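Local coordinates for type IV pilus assembly protein PilF (Thermus thermophilus HB8, PDB 5OIU) that probably hydrolyses ATP as a six-subunit AAA+ motor that powers the assembly of type IVa pili, at residues E18-D23 / I90-R95; Q174-P179 / L198-A203; N246-A251 / I331-V336. All blocks are in the same frame, centred on the assembly; numbering follows the deposited sequence.

Interaction 1 is a surface contact; interactions 2 and 3 are buried. All three join a helix to a strand, but not on the same sheet. Interaction 1 lies on the six-stranded antiparallel sheet of the N-terminal part. Interactions 2 and 3 both reach the seven-stranded mixed sheet of the ATPase core, at strand 173-177 and at strand 328-336, which is outermost within this chain. Their centres are 24 Å apart. Interactions 1 and 2 are held across the contact by packing, without hydrogen bonds. Interaction 3 adds a buried pair of carboxylates at a helix start and one weak hydrogen bond.

Interaction 1: E18-D23 / I90-R95; sequences EAFLQD and IDVDLR
F20, in the last turn of helix 6-22, packs its ring against I90 and V92 at the start of strand 90-101. This is helix-on-sheet packing: the helix lies against the six-stranded antiparallel sheet of the N-terminal part. The short segments cross at 92°, with their axes 9.1 Å apart. F20 has CG anti to the backbone N (chi1 -180°), which sets CG against I90 CG2. The F20 side chain runs alongside those of I90 and V92, pointing the opposite way.

The two ortho carbons of the ring meet different residues. On one side, F20 CD2 takes two methyls of I90: CD1 at 3.6 Å and CG2 at 3.7 Å. I90 CG2 also touches F20 CB. I90 CD1 meets the ring obliquely. On the other side, F20 CD1 comes within 4.0 Å of V92 CB, again at an oblique angle. Between these residues the strand backbone takes part. D91 N lies over one ring face, 4.3 Å above the plane and offset toward the rim.

L21 adds a looser contact, with its CD2 4.3 Å from I90 CD1. No hydrogen bond joins the two segments, so the contact is held by packing.

I90 also touches Y85 of strand 79-87 and R17 of the same helix. V92, which is buried, also touches L111 of strand 104-111. Further along the strand, D93 forms salt bridges with R82 and R86, and R82 is part of the ATP pocket. The side chain of V92 is about 10 Å from the bound nucleotide.

The helix ends in a Schellman motif at D23, which has a positive phi of 61°. D23 N donates back to F20 O. Next to F20 CD1 on the ring, F20 CE1 lies 3.7 Å from D91 O.

Interaction 2: Q174-P179 / L198-A203; sequences QTIEDP and LTFARA
I176 of strand 173-177 and F200 of helix 200-206 carry this contact, with A203 and D178 beside them. The apolar part is centred on I176. The side chains of I176 and F200 cross obliquely. Both branches of I176 reach the same ring atom: CG1 and CG2 each lie 3.8 Å from F200 CD1. I176 CG1 is anti to the backbone N (chi1 -177°) and leads on to CD1. One turn along the helix, A203 CB packs on I176 CD1 at 3.6 Å. D178 adds its CB, which meets F200 CZ at 3.8 Å from an oblique direction.

The ring also meets the strand backbone. I176 O lies at the ring edge, near its plane, 3.6 Å from F200 CE1.

There is no hydrogen bond across the contact; polar bonds form within each segment and to residues outside them. At the helix start, T199 is the N-cap. R202 N donates to T199 OG1 at 3.1 Å. In the strand, E177 OE2 accepts from T175 OG1 at 2.8 Å on its anti lone pair. That oxygen is also bonded to Q189 NE2, so two partners grip it. Q174 NE2 donates to T175 O with the acceptor in its own amide plane.

D178, which is exposed, forms a salt bridge through OD2 with R221. F200 also touches R221, and T225 of helix 223-235. Another copy of the protein, the third subunit, packs on Q174, L198 and R202.

The E177 side chain lies about 8 Å from the bound magnesium ion. The strand belongs to the mixed sheet of a P-loop ATPase core. The run I176-P179, with a cis peptide before P179, fits the Asp box of type II/IV secretion ATPases.

Interaction 3: N246-A251 / I331-V336; sequences NDAAQA and IHELLV
The carboxylates of D247 and E333 are the flat groups here, and their planes stand 82° apart. They approach through one oxygen each: D247 OD1 is 3.2 Å from E333 OE1. The pair is not hydrogen-bonded. K355 makes a salt bridge with D247 OD1, and L366 N donates to E333 OE2; both could ease any repulsion between the acids. The start of the helix probably helps as well. A248 N gives E333 OE1 a weak but straight hydrogen bond of 3.4 Å. D247 is the N-cap: Q250 N donates to its OD2 on the anti side, 34° out of the carboxylate plane.

E333 has CG anti to the backbone N (chi1 -164°), and its chain stays extended beyond CG, which carries the carboxylate to the helix start. Next to the acids the contact is apolar. A248 CB meets L335 CB at 4.0 Å, and L335 CD1 lies 3.7 Å from A249 CA.

The contact joins the start of helix 248-257 to strand 328-336, outermost within this chain in the mixed sheet. Strand 269-281 pairs with it, and its V272 touches A248. Helix 351-360 also packs here: K355 touches A249, and I354 and A358 touch L335.

Interaction 1: E18-D23 / I90-R95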
loop_
_atom_site.group_PDB
_atom_site.type_symbol
_atom_site.label_atom_id
_atom_site.label_comp_id
_atom_site.label_asym_id
_atom_site.label_seq_id
_atom_site.Cartn_x
_atom_site.Cartn_y
_atom_site.Cartn_z
ATOM N N GLU C 18 -2.671 50.830 -17.358
ATOM C CA GLU C 18 -3.577 51.057 -18.479
ATOM C C GLU C 18 -4.742 50.065 -18.489
ATOM O O GLU C 18 -5.902 50.463 -18.678
ATOM C CB GLU C 18 -2.814 50.992 -19.804
ATOM C CG GLU C 18 -2.245 52.324 -20.269
ATOM C CD GLU C 18 -3.301 53.378 -20.513
ATOM O OE1 GLU C 18 -4.505 53.017 -20.604
ATOM O OE2 GLU C 18 -2.924 54.575 -20.633
ATOM N N ALA C 19 -4.457 48.767 -18.316
ATOM C CA ALA C 19 -5.528 47.772 -18.211
ATOM C C ALA C 19 -6.546 48.160 -17.141
ATOM O O ALA C 19 -7.760 48.147 -17.388
ATOM C CB ALA C 19 -4.948 46.385 -17.913
ATOM N N PHE C 20 -6.066 48.525 -15.945
ATOM C CA PHE C 20 -6.973 48.898 -14.861
ATOM C C PHE C 20 -7.866 50.077 -15.252
ATOM O O PHE C 20 -9.091 50.017 -15.092
ATOM C CB PHE C 20 -6.179 49.219 -13.595
ATOM C CG PHE C 20 -7.040 49.603 -12.429
ATOM C CD1 PHE C 20 -7.805 48.646 -11.773
ATOM C CD2 PHE C 20 -7.096 50.926 -11.991
ATOM C CE1 PHE C 20 -8.606 48.990 -10.696
ATOM C CE2 PHE C 20 -7.891 51.283 -10.897
ATOM C CZ PHE C 20 -8.652 50.317 -10.256
ATOM N N LEU C 21 -7.276 51.163 -15.759
ATOM C CA LEU C 21 -8.097 52.290 -16.211
ATOM C C LEU C 21 -8.972 51.928 -17.410
ATOM O O LEU C 21 -10.095 52.432 -17.536
ATOM C CB LEU C 21 -7.214 53.479 -16.561
ATOM C CG LEU C 21 -6.300 53.972 -15.448
ATOM C CD1 LEU C 21 -5.200 54.846 -16.033
ATOM C CD2 LEU C 21 -7.102 54.717 -14.375
ATOM N N GLN C 22 -8.484 51.070 -18.307
ATOM C CA GLN C 22 -9.303 50.654 -19.441
ATOM C C GLN C 22 -10.539 49.868 -19.024
ATOM O O GLN C 22 -11.468 49.732 -19.838
ATOM C CB GLN C 22 -8.486 49.785 -20.398
ATOM C CG GLN C 22 -7.726 50.579 -21.409
ATOM C CD GLN C 22 -8.612 51.603 -22.063
ATOM O OE1 GLN C 22 -9.776 51.319 -22.408
ATOM N NE2 GLN C 22 -8.082 52.811 -22.225
ATOM N N ASP C 23 -10.558 49.341 -17.788
ATOM C CA ASP C 23 -11.462 48.261 -17.392
ATOM C C ASP C 23 -11.235 46.989 -18.228
ATOM O O ASP C 23 -12.146 46.189 -18.432
ATOM C CB ASP C 23 -12.923 48.714 -17.458
ATOM C CG ASP C 23 -13.728 48.235 -16.282
ATOM O OD1 ASP C 23 -13.900 46.998 -16.155
ATOM O OD2 ASP C 23 -14.177 49.093 -15.478
ATOM N N ILE C 90 -4.078 52.660 -8.169
ATOM C CA ILE C 90 -4.230 51.460 -8.979
ATOM C C ILE C 90 -4.120 50.274 -8.019
ATOM O O ILE C 90 -3.030 49.905 -7.574
ATOM C CB ILE C 90 -3.187 51.401 -10.099
ATOM C CG1 ILE C 90 -3.072 52.759 -10.807
ATOM C CG2 ILE C 90 -3.535 50.327 -11.108
ATOM C CD1 ILE C 90 -4.075 52.968 -11.928
ATOM N N ASP C 91 -5.263 49.680 -7.694
ATOM C CA ASP C 91 -5.343 48.562 -6.765
ATOM C C ASP C 91 -6.080 47.404 -7.423
ATOM O O ASP C 91 -7.303 47.455 -7.589
ATOM C CB ASP C 91 -6.054 48.987 -5.489
ATOM C CG ASP C 91 -5.513 48.283 -4.278
ATOM O OD1 ASP C 91 -4.467 48.738 -3.759
ATOM O OD2 ASP C 91 -6.120 47.265 -3.867
ATOM N N VAL C 92 -5.359 46.342 -7.767
ATOM C CA VAL C 92 -6.006 45.237 -8.462
ATOM C C VAL C 92 -5.233 43.954 -8.203
ATOM O O VAL C 92 -4.003 43.956 -8.141
ATOM C CB VAL C 92 -6.126 45.540 -9.974
ATOM C CG1 VAL C 92 -4.792 46.054 -10.527
ATOM C CG2 VAL C 92 -6.597 44.320 -10.736
ATOM N N ASP C 93 -5.977 42.856 -8.055
ATOM C CA ASP C 93 -5.426 41.507 -7.982
ATOM C C ASP C 93 -5.448 40.855 -9.356
ATOM O O ASP C 93 -6.499 40.790 -10.009
ATOM C CB ASP C 93 -6.227 40.642 -7.016
ATOM C CG ASP C 93 -5.593 40.561 -5.652
ATOM O OD1 ASP C 93 -4.653 41.362 -5.371
ATOM O OD2 ASP C 93 -6.049 39.693 -4.865
ATOM N N LEU C 94 -4.302 40.341 -9.773
ATOM C CA LEU C 94 -4.139 39.719 -11.076
ATOM C C LEU C 94 -3.871 38.231 -10.922
ATOM O O LEU C 94 -2.980 37.832 -10.169
ATOM C CB LEU C 94 -2.990 40.382 -11.838
ATOM C CG LEU C 94 -3.124 41.894 -11.978
ATOM C CD1 LEU C 94 -1.947 42.618 -11.365
ATOM C CD2 LEU C 94 -3.246 42.214 -13.449
ATOM N N ARG C 95 -4.656 37.418 -11.623
ATOM C CA ARG C 95 -4.334 36.009 -11.858
ATOM C C ARG C 95 -3.235 35.940 -12.917
ATOM O O ARG C 95 -3.454 36.319 -14.069
ATOM C CB ARG C 95 -5.594 35.270 -12.309
ATOM C CG ARG C 95 -5.582 33.749 -12.186
ATOM C CD ARG C 95 -5.068 33.051 -13.456
ATOM N NE ARG C 95 -5.704 33.488 -14.713
ATOM C CZ ARG C 95 -6.952 33.190 -15.077
ATOM N NH1 ARG C 95 -7.716 32.466 -14.274
ATOM N NH2 ARG C 95 -7.437 33.629 -16.237
#

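Interaction 2: Q174-P179 / L198-A203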
loop_
_atom_site.group_PDB
_atom_site.type_symbol
_atom_site.label_atom_id
_atom_site.label_comp_id
_atom_site.label_asym_id
_atom_site.label_seq_id
_atom_site.Cartn_x
_atom_site.Cartn_y
_atom_site.Cartn_z
ATOM N N GLN C 174 -6.655 33.719 16.084
ATOM C CA GLN C 174 -5.309 33.922 15.561
ATOM C C GLN C 174 -5.158 33.204 14.224
ATOM O O GLN C 174 -5.423 31.999 14.133
ATOM C CB GLN C 174 -4.272 33.412 16.563
ATOM C CG GLN C 174 -2.844 33.545 16.089
ATOM C CD GLN C 174 -2.400 34.987 16.026
ATOM O OE1 GLN C 174 -2.292 35.661 17.061
ATOM N NE2 GLN C 174 -2.147 35.478 14.811
ATOM N N THR C 175 -4.722 33.934 13.197
ATOM C CA THR C 175 -4.511 33.407 11.855
ATOM C C THR C 175 -3.021 33.371 11.521
ATOM O O THR C 175 -2.212 34.096 12.101
ATOM C CB THR C 175 -5.235 34.251 10.792
ATOM O OG1 THR C 175 -4.512 35.465 10.572
ATOM C CG2 THR C 175 -6.624 34.631 11.223
ATOM N N ILE C 176 -2.661 32.507 10.575
ATOM C CA ILE C 176 -1.378 32.567 9.885
ATOM C C ILE C 176 -1.661 32.468 8.387
ATOM O O ILE C 176 -2.382 31.566 7.936
ATOM C CB ILE C 176 -0.403 31.466 10.364
ATOM C CG1 ILE C 176 0.955 31.605 9.669
ATOM C CG2 ILE C 176 -0.995 30.076 10.204
ATOM C CD1 ILE C 176 1.634 32.905 9.956
ATOM N N GLU C 177 -1.134 33.416 7.621
ATOM C CA GLU C 177 -1.620 33.653 6.265
ATOM C C GLU C 177 -0.462 33.968 5.331
ATOM O O GLU C 177 0.543 34.558 5.736
ATOM C CB GLU C 177 -2.651 34.796 6.229
ATOM C CG GLU C 177 -3.818 34.610 7.182
ATOM C CD GLU C 177 -4.896 35.653 6.997
ATOM O OE1 GLU C 177 -5.263 35.930 5.829
ATOM O OE2 GLU C 177 -5.363 36.210 8.017
ATOM N N ASP C 178 -0.603 33.546 4.078
ATOM C CA ASP C 178 0.393 33.835 3.049
ATOM C C ASP C 178 -0.302 34.252 1.768
ATOM O O ASP C 178 -0.607 33.414 0.911
ATOM C CB ASP C 178 1.295 32.635 2.776
ATOM C CG ASP C 178 2.319 32.919 1.691
ATOM O OD1 ASP C 178 2.576 34.110 1.407
ATOM O OD2 ASP C 178 2.865 31.956 1.118
ATOM N N PRO C 179 -0.546 35.555 1.586
ATOM C CA PRO C 179 -0.241 36.586 2.573
ATOM C C PRO C 179 -1.478 36.881 3.418
ATOM O O PRO C 179 -2.489 36.208 3.253
ATOM C CB PRO C 179 0.132 37.781 1.695
ATOM C CG PRO C 179 -0.813 37.637 0.497
ATOM C CD PRO C 179 -1.128 36.140 0.361
ATOM N N LEU C 198 9.935 32.815 9.486
ATOM C CA LEU C 198 8.566 32.670 9.990
ATOM C C LEU C 198 7.742 31.850 9.001
ATOM O O LEU C 198 6.920 32.360 8.237
ATOM C CB LEU C 198 7.933 34.038 10.242
ATOM C CG LEU C 198 6.656 33.981 11.090
ATOM C CD1 LEU C 198 6.873 33.120 12.325
ATOM C CD2 LEU C 198 6.172 35.361 11.477
ATOM N N THR C 199 7.967 30.542 9.037
ATOM C CA THR C 199 7.176 29.613 8.259
ATOM C C THR C 199 5.802 29.412 8.882
ATOM O O THR C 199 5.529 29.818 10.018
ATOM C CB THR C 199 7.870 28.261 8.169
ATOM O OG1 THR C 199 8.210 27.832 9.498
ATOM C CG2 THR C 199 9.121 28.358 7.299
ATOM N N PHE C 200 4.936 28.749 8.119
ATOM C CA PHE C 200 3.679 28.275 8.674
ATOM C C PHE C 200 3.929 27.497 9.954
ATOM O O PHE C 200 3.395 27.829 11.017
ATOM C CB PHE C 200 2.944 27.413 7.645
ATOM C CG PHE C 200 2.047 28.203 6.712
ATOM C CD1 PHE C 200 0.868 28.755 7.166
ATOM C CD2 PHE C 200 2.384 28.375 5.388
ATOM C CE1 PHE C 200 0.047 29.470 6.334
ATOM C CE2 PHE C 200 1.556 29.085 4.533
ATOM C CZ PHE C 200 0.390 29.636 5.011
ATOM N N ALA C 201 4.787 26.478 9.874
ATOM C CA ALA C 201 4.988 25.596 11.017
ATOM C C ALA C 201 5.542 26.355 12.203
ATOM O O ALA C 201 5.086 26.163 13.330
ATOM C CB ALA C 201 5.923 24.438 10.652
ATOM N N ARG C 202 6.535 27.217 11.972
ATOM C CA ARG C 202 7.161 27.920 13.085
ATOM C C ARG C 202 6.175 28.866 13.764
ATOM O O ARG C 202 6.127 28.937 15.000
ATOM C CB ARG C 202 8.395 28.676 12.602
ATOM C CG ARG C 202 8.978 29.625 13.634
ATOM C CD ARG C 202 9.732 28.873 14.717
ATOM N NE ARG C 202 10.424 29.782 15.632
ATOM C CZ ARG C 202 11.489 30.511 15.302
ATOM N NH1 ARG C 202 12.005 30.437 14.074
ATOM N NH2 ARG C 202 12.046 31.312 16.207
ATOM N N ALA C 203 5.360 29.578 12.975
ATOM C CA ALA C 203 4.303 30.407 13.553
ATOM C C ALA C 203 3.266 29.558 14.285
ATOM O O ALA C 203 2.867 29.879 15.409
ATOM C CB ALA C 203 3.634 31.241 12.463
#

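Interaction 3: N246-A251 / I331-V336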
loop_
_atom_site.group_PDB
_atom_site.type_symbol
_atom_site.label_atom_id
_atom_site.label_comp_id
_atom_site.label_asym_id
_atom_site.label_seq_id
_atom_site.Cartn_x
_atom_site.Cartn_y
_atom_site.Cartn_z
ATOM N N ASN C 246 -9.473 18.556 -5.023
ATOM C CA ASN C 246 -10.584 18.865 -5.906
ATOM C C ASN C 246 -11.897 18.245 -5.437
ATOM O O ASN C 246 -12.880 18.232 -6.182
ATOM C CB ASN C 246 -10.233 18.459 -7.337
ATOM C CG ASN C 246 -9.639 19.629 -8.119
ATOM O OD1 ASN C 246 -8.597 20.170 -7.731
ATOM N ND2 ASN C 246 -10.323 20.060 -9.191
ATOM N N ASP C 247 -11.958 17.817 -4.187
ATOM C CA ASP C 247 -13.059 16.992 -3.723
ATOM C C ASP C 247 -12.957 16.907 -2.208
ATOM O O ASP C 247 -11.852 16.917 -1.660
ATOM C CB ASP C 247 -12.963 15.614 -4.389
ATOM C CG ASP C 247 -13.853 14.581 -3.756
ATOM O OD1 ASP C 247 -15.081 14.625 -3.979
ATOM O OD2 ASP C 247 -13.304 13.709 -3.051
ATOM N N ALA C 248 -14.105 16.852 -1.536
ATOM C CA ALA C 248 -14.095 16.908 -0.077
ATOM C C ALA C 248 -13.453 15.664 0.524
ATOM O O ALA C 248 -12.526 15.762 1.334
ATOM C CB ALA C 248 -15.510 17.079 0.451
ATOM N N ALA C 249 -13.945 14.483 0.145
ATOM C CA ALA C 249 -13.387 13.245 0.666
ATOM C C ALA C 249 -11.883 13.200 0.444
ATOM O O ALA C 249 -11.127 12.744 1.308
ATOM C CB ALA C 249 -14.071 12.051 0.001
ATOM N N GLN C 250 -11.433 13.726 -0.697
ATOM C CA GLN C 250 -10.013 13.735 -1.021
ATOM C C GLN C 250 -9.183 14.424 0.062
ATOM O O GLN C 250 -8.018 14.074 0.277
ATOM C CB GLN C 250 -9.823 14.415 -2.381
ATOM C CG GLN C 250 -8.674 13.887 -3.231
ATOM C CD GLN C 250 -8.928 12.492 -3.771
ATOM O OE1 GLN C 250 -9.920 12.262 -4.477
ATOM N NE2 GLN C 250 -8.024 11.546 -3.449
ATOM N N ALA C 251 -9.763 15.397 0.762
ATOM C CA ALA C 251 -9.000 16.084 1.800
ATOM C C ALA C 251 -8.519 15.115 2.880
ATOM O O ALA C 251 -7.401 15.250 3.387
ATOM C CB ALA C 251 -9.845 17.199 2.405
ATOM N N ILE C 331 -20.883 26.965 -5.408
ATOM C CA ILE C 331 -21.533 25.669 -5.255
ATOM C C ILE C 331 -20.705 24.831 -4.281
ATOM O O ILE C 331 -19.476 24.947 -4.210
ATOM C CB ILE C 331 -21.707 24.959 -6.620
ATOM C CG1 ILE C 331 -20.377 24.426 -7.159
ATOM C CG2 ILE C 331 -22.291 25.909 -7.657
ATOM C CD1 ILE C 331 -20.503 23.933 -8.582
ATOM N N HIS C 332 -21.385 23.974 -3.521
ATOM C CA HIS C 332 -20.778 23.423 -2.322
ATOM C C HIS C 332 -20.915 21.913 -2.224
ATOM O O HIS C 332 -21.892 21.312 -2.679
ATOM C CB HIS C 332 -21.391 24.041 -1.094
ATOM C CG HIS C 332 -21.270 25.532 -1.043
ATOM N ND1 HIS C 332 -22.349 26.374 -1.233
ATOM C CD2 HIS C 332 -20.204 26.331 -0.800
ATOM C CE1 HIS C 332 -21.948 27.627 -1.124
ATOM N NE2 HIS C 332 -20.652 27.630 -0.854
ATOM N N GLU C 333 -19.915 21.317 -1.588
ATOM C CA GLU C 333 -19.944 19.928 -1.161
ATOM C C GLU C 333 -19.471 19.884 0.288
ATOM O O GLU C 333 -18.320 20.246 0.567
ATOM C CB GLU C 333 -19.039 19.092 -2.055
ATOM C CG GLU C 333 -19.268 17.626 -1.973
ATOM C CD GLU C 333 -18.469 16.904 -3.012
ATOM O OE1 GLU C 333 -17.248 16.728 -2.788
ATOM O OE2 GLU C 333 -19.058 16.553 -4.064
ATOM N N LEU C 334 -20.355 19.464 1.208
ATOM C CA LEU C 334 -20.087 19.546 2.654
ATOM C C LEU C 334 -20.100 18.152 3.271
ATOM O O LEU C 334 -21.167 17.576 3.519
ATOM C CB LEU C 334 -21.078 20.459 3.377
ATOM C CG LEU C 334 -20.932 20.504 4.915
ATOM C CD1 LEU C 334 -19.542 20.899 5.381
ATOM C CD2 LEU C 334 -21.979 21.428 5.567
ATOM N N LEU C 335 -18.905 17.639 3.540
ATOM C CA LEU C 335 -18.708 16.351 4.184
ATOM C C LEU C 335 -18.645 16.584 5.688
ATOM O O LEU C 335 -17.639 17.095 6.198
ATOM C CB LEU C 335 -17.432 15.689 3.672
ATOM C CG LEU C 335 -17.191 14.214 3.995
ATOM C CD1 LEU C 335 -16.157 13.643 3.057
ATOM C CD2 LEU C 335 -16.734 14.018 5.426
ATOM N N VAL C 336 -19.723 16.212 6.390
ATOM C CA VAL C 336 -19.801 16.290 7.847
ATOM C C VAL C 336 -19.453 14.921 8.417
ATOM O O VAL C 336 -20.079 13.909 8.068
ATOM C CB VAL C 336 -21.193 16.752 8.318
ATOM C CG1 VAL C 336 -21.232 16.881 9.831
ATOM C CG2 VAL C 336 -21.561 18.067 7.680
#